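Local coordinates for segregation and condensation protein B (Chlorobium tepidum TLS, PDB 1T6S) that probably acts in chromosome partitioning during cell division, as a winged-helix subunit of the segregation and condensation complex, at residues A[105-110]-A[150-155]. Residues are numbered along the deposited sequence; the frame is centred on the assembly and turned at random.
Sequences WHQPVT and YGTTEV. With NO3 (nitrate ion), chain N.
Val109 and Tyr150 form an antiparallel hydrogen-bonded pair: Val109 N donates to Tyr150 O (3.2 Å), and Tyr150 N returns a bond to Val109 O (2.7 Å). Tyr150 O also receives a CA-H...O contact from Pro108 CA at 3.3 Å, the cis peptide before the proline lying where the chain turns from helix 87-106 into the short strand. Past the bridge, the Gln107 side chain takes over the contact with its primary amide. Its CG sits between backbone N and carbonyl carbon (chi1 59°), and the chain then runs extended, crossing the Thr152 side chain at about a right angle. The amide grips Thr152 twice: OE1 accepts from Thr152 N at 3.0 Å (N-H...O angle 150°), the donor standing above the carbonyl plane, while NE2 donates to Thr152 OG1 at 3.1 Å. OE1 also lies 3.2 Å from Gly151 CA. The two N-H groups of NE2 are shared among Thr152 OG1, Ala104 O and, weakly, nitrate O2 (2.9 Å, angle 129°), the ion being held also by Ser93 and Gln89 of the second subunit. One buried amide thus ties the end of helix 87-106 to the end of the central strand 148-152 of the wing sheet and, through a probable crystallisation ion, faces the dimer partner.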
ATOM      1  N   TRP A 105      -7.231  -4.298  11.137  1.00 26.67           N
ATOM      2  CA  TRP A 105      -7.584  -5.276  12.157  1.00 28.81           C
ATOM      3  C   TRP A 105      -8.776  -4.943  13.056  1.00 29.24           C
ATOM      4  O   TRP A 105      -9.600  -5.810  13.320  1.00 28.24           O
ATOM      5  CB  TRP A 105      -6.355  -5.581  13.025  1.00 34.79           C
ATOM      6  CG  TRP A 105      -6.630  -6.663  14.026  1.00 35.53           C
ATOM      7  CD1 TRP A 105      -6.754  -6.519  15.381  1.00 35.66           C
ATOM      8  CD2 TRP A 105      -6.853  -8.053  13.745  1.00 37.10           C
ATOM      9  NE1 TRP A 105      -7.039  -7.729  15.960  1.00 37.27           N
ATOM     10  CE2 TRP A 105      -7.106  -8.689  14.981  1.00 37.63           C
ATOM     11  CE3 TRP A 105      -6.863  -8.824  12.571  1.00 36.77           C
ATOM     12  CZ2 TRP A 105      -7.366 -10.057  15.077  1.00 36.68           C
ATOM     13  CZ3 TRP A 105      -7.124 -10.195  12.672  1.00 37.27           C
ATOM     14  CH2 TRP A 105      -7.371 -10.790  13.918  1.00 35.77           C
ATOM     15  N   HIS A 106      -8.878  -3.690  13.487  1.00 29.42           N
ATOM     16  CA  HIS A 106      -9.938  -3.276  14.403  1.00 32.10           C
ATOM     17  C   HIS A 106     -11.204  -2.629  13.819  1.00 31.48           C
ATOM     18  O   HIS A 106     -12.136  -2.339  14.560  1.00 30.00           O
ATOM     19  CB  HIS A 106      -9.342  -2.330  15.439  1.00 33.84           C
ATOM     20  CG  HIS A 106      -8.303  -2.962  16.305  1.00 37.60           C
ATOM     21  ND1 HIS A 106      -8.612  -3.616  17.481  1.00 39.30           N
ATOM     22  CD2 HIS A 106      -6.959  -3.066  16.162  1.00 36.61           C
ATOM     23  CE1 HIS A 106      -7.505  -4.089  18.024  1.00 38.18           C
ATOM     24  NE2 HIS A 106      -6.487  -3.771  17.243  1.00 39.29           N
ATOM     25  N   GLN A 107     -11.237  -2.403  12.511  1.00 30.22           N
ATOM     26  CA  GLN A 107     -12.391  -1.783  11.866  1.00 31.60           C
ATOM     27  C   GLN A 107     -13.749  -2.426  12.194  1.00 34.70           C
ATOM     28  O   GLN A 107     -13.865  -3.650  12.325  1.00 35.16           O
ATOM     29  CB  GLN A 107     -12.192  -1.759  10.344  1.00 32.88           C
ATOM     30  CG  GLN A 107     -12.004  -3.146   9.699  1.00 32.03           C
ATOM     31  CD  GLN A 107     -11.713  -3.060   8.205  1.00 33.50           C
ATOM     32  OE1 GLN A 107     -12.388  -2.339   7.474  1.00 34.30           O
ATOM     33  NE2 GLN A 107     -10.710  -3.800   7.749  1.00 33.36           N
ATOM     34  N   PRO A 108     -14.797  -1.597  12.353  1.00 36.40           N
ATOM     35  CA  PRO A 108     -14.776  -0.132  12.248  1.00 35.69           C
ATOM     36  C   PRO A 108     -14.196   0.452  13.534  1.00 33.36           C
ATOM     37  O   PRO A 108     -14.581   0.051  14.632  1.00 32.50           O
ATOM     38  CB  PRO A 108     -16.252   0.219  12.026  1.00 38.33           C
ATOM     39  CG  PRO A 108     -16.973  -0.864  12.737  1.00 39.71           C
ATOM     40  CD  PRO A 108     -16.185  -2.097  12.372  1.00 39.53           C
ATOM     41  N   VAL A 109     -13.262   1.391  13.391  1.00 29.75           N
ATOM     42  CA  VAL A 109     -12.594   1.998  14.543  1.00 27.79           C
ATOM     43  C   VAL A 109     -12.468   3.516  14.425  1.00 27.68           C
ATOM     44  O   VAL A 109     -12.289   4.051  13.330  1.00 27.43           O
ATOM     45  CB  VAL A 109     -11.172   1.362  14.731  1.00 29.37           C
ATOM     46  CG1 VAL A 109     -10.279   1.701  13.547  1.00 29.83           C
ATOM     47  CG2 VAL A 109     -10.549   1.837  16.024  1.00 31.98           C
ATOM     48  N   THR A 110     -12.570   4.195  15.568  1.00 27.42           N
ATOM     49  CA  THR A 110     -12.470   5.656  15.641  1.00 27.31           C
ATOM     50  C   THR A 110     -11.030   6.120  15.880  1.00 26.68           C
ATOM     51  O   THR A 110     -10.168   5.329  16.248  1.00 25.74           O
ATOM     52  CB  THR A 110     -13.278   6.216  16.827  1.00 31.85           C
ATOM     53  OG1 THR A 110     -12.621   5.853  18.049  1.00 29.03           O
ATOM     54  CG2 THR A 110     -14.694   5.649  16.840  1.00 31.43           C
ATOM     55  N   TYR A 150     -13.699   4.232  10.981  1.00 29.91           N
ATOM     56  CA  TYR A 150     -13.072   3.987   9.681  1.00 28.70           C
ATOM     57  C   TYR A 150     -12.855   2.525   9.371  1.00 28.10           C
ATOM     58  O   TYR A 150     -12.805   1.695  10.271  1.00 28.23           O
ATOM     59  CB  TYR A 150     -11.737   4.722   9.584  1.00 27.78           C
ATOM     60  CG  TYR A 150     -11.855   6.208   9.799  1.00 27.70           C
ATOM     61  CD1 TYR A 150     -11.820   6.759  11.080  1.00 28.29           C
ATOM     62  CD2 TYR A 150     -12.060   7.063   8.725  1.00 27.78           C
ATOM     63  CE1 TYR A 150     -11.995   8.137  11.274  1.00 27.48           C
ATOM     64  CE2 TYR A 150     -12.236   8.423   8.915  1.00 29.18           C
ATOM     65  CZ  TYR A 150     -12.203   8.951  10.187  1.00 29.07           C
ATOM     66  OH  TYR A 150     -12.399  10.301  10.348  1.00 31.80           O
ATOM     67  N   GLY A 151     -12.736   2.223   8.082  1.00 26.44           N
ATOM     68  CA  GLY A 151     -12.500   0.857   7.641  1.00 27.83           C
ATOM     69  C   GLY A 151     -11.661   0.935   6.375  1.00 28.83           C
ATOM     70  O   GLY A 151     -11.539   2.011   5.801  1.00 27.52           O
ATOM     71  N   THR A 152     -11.073  -0.179   5.945  1.00 30.41           N
ATOM     72  CA  THR A 152     -10.261  -0.184   4.735  1.00 31.36           C
ATOM     73  C   THR A 152     -11.188  -0.156   3.511  1.00 34.11           C
ATOM     74  O   THR A 152     -12.386  -0.401   3.637  1.00 34.71           O
ATOM     75  CB  THR A 152      -9.330  -1.440   4.678  1.00 30.55           C
ATOM     76  OG1 THR A 152     -10.103  -2.616   4.936  1.00 27.09           O
ATOM     77  CG2 THR A 152      -8.202  -1.327   5.721  1.00 29.84           C
ATOM     78  N   THR A 153     -10.629   0.121   2.337  1.00 37.72           N
ATOM     79  CA  THR A 153     -11.397   0.226   1.094  1.00 40.47           C
ATOM     80  C   THR A 153     -11.060  -0.871   0.075  1.00 42.93           C
ATOM     81  O   THR A 153     -10.008  -1.505   0.170  1.00 42.81           O
ATOM     82  CB  THR A 153     -11.121   1.573   0.411  1.00 36.00           C
ATOM     83  OG1 THR A 153      -9.727   1.656   0.073  1.00 36.48           O
ATOM     84  CG2 THR A 153     -11.480   2.737   1.333  1.00 36.35           C
ATOM     85  N   GLU A 154     -11.943  -1.084  -0.908  1.00 39.86           N
ATOM     86  CA  GLU A 154     -11.687  -2.099  -1.941  1.00 39.46           C
ATOM     87  C   GLU A 154     -10.461  -1.625  -2.711  1.00 38.02           C
ATOM     88  O   GLU A 154      -9.739  -2.415  -3.324  1.00 39.23           O
ATOM     89  CB  GLU A 154     -12.878  -2.244  -2.908  1.00 49.54           C
ATOM     90  CG  GLU A 154     -12.907  -3.595  -3.647  1.00 49.06           C
ATOM     91  CD  GLU A 154     -13.214  -4.739  -2.701  1.00 53.47           C
ATOM     92  OE1 GLU A 154     -12.831  -5.894  -2.987  1.00 55.95           O
ATOM     93  OE2 GLU A 154     -13.850  -4.492  -1.652  1.00 58.12           O
ATOM     94  N   VAL A 155     -10.233  -0.318  -2.668  1.00 37.30           N
ATOM     95  CA  VAL A 155      -9.083   0.280  -3.315  1.00 37.03           C
ATOM     96  C   VAL A 155      -7.822  -0.270  -2.641  1.00 36.97           C
ATOM     97  O   VAL A 155      -6.842  -0.624  -3.309  1.00 35.88           O
ATOM     98  CB  VAL A 155      -9.100   1.794  -3.161  1.00 44.35           C
ATOM     99  CG1 VAL A 155      -7.891   2.402  -3.880  1.00 43.84           C
ATOM    100  CG2 VAL A 155     -10.406   2.356  -3.716  1.00 46.28           C
TER
HETATM  101  N   NO3 N 401      -8.865  -5.630   5.398  1.00 40.82           N
HETATM  102  O1  NO3 N 401      -8.489  -6.807   5.231  1.00 39.57           O
HETATM  103  O2  NO3 N 401     -10.057  -5.440   5.433  1.00 43.05           O
HETATM  104  O3  NO3 N 401      -8.013  -4.770   5.509  1.00 36.09           O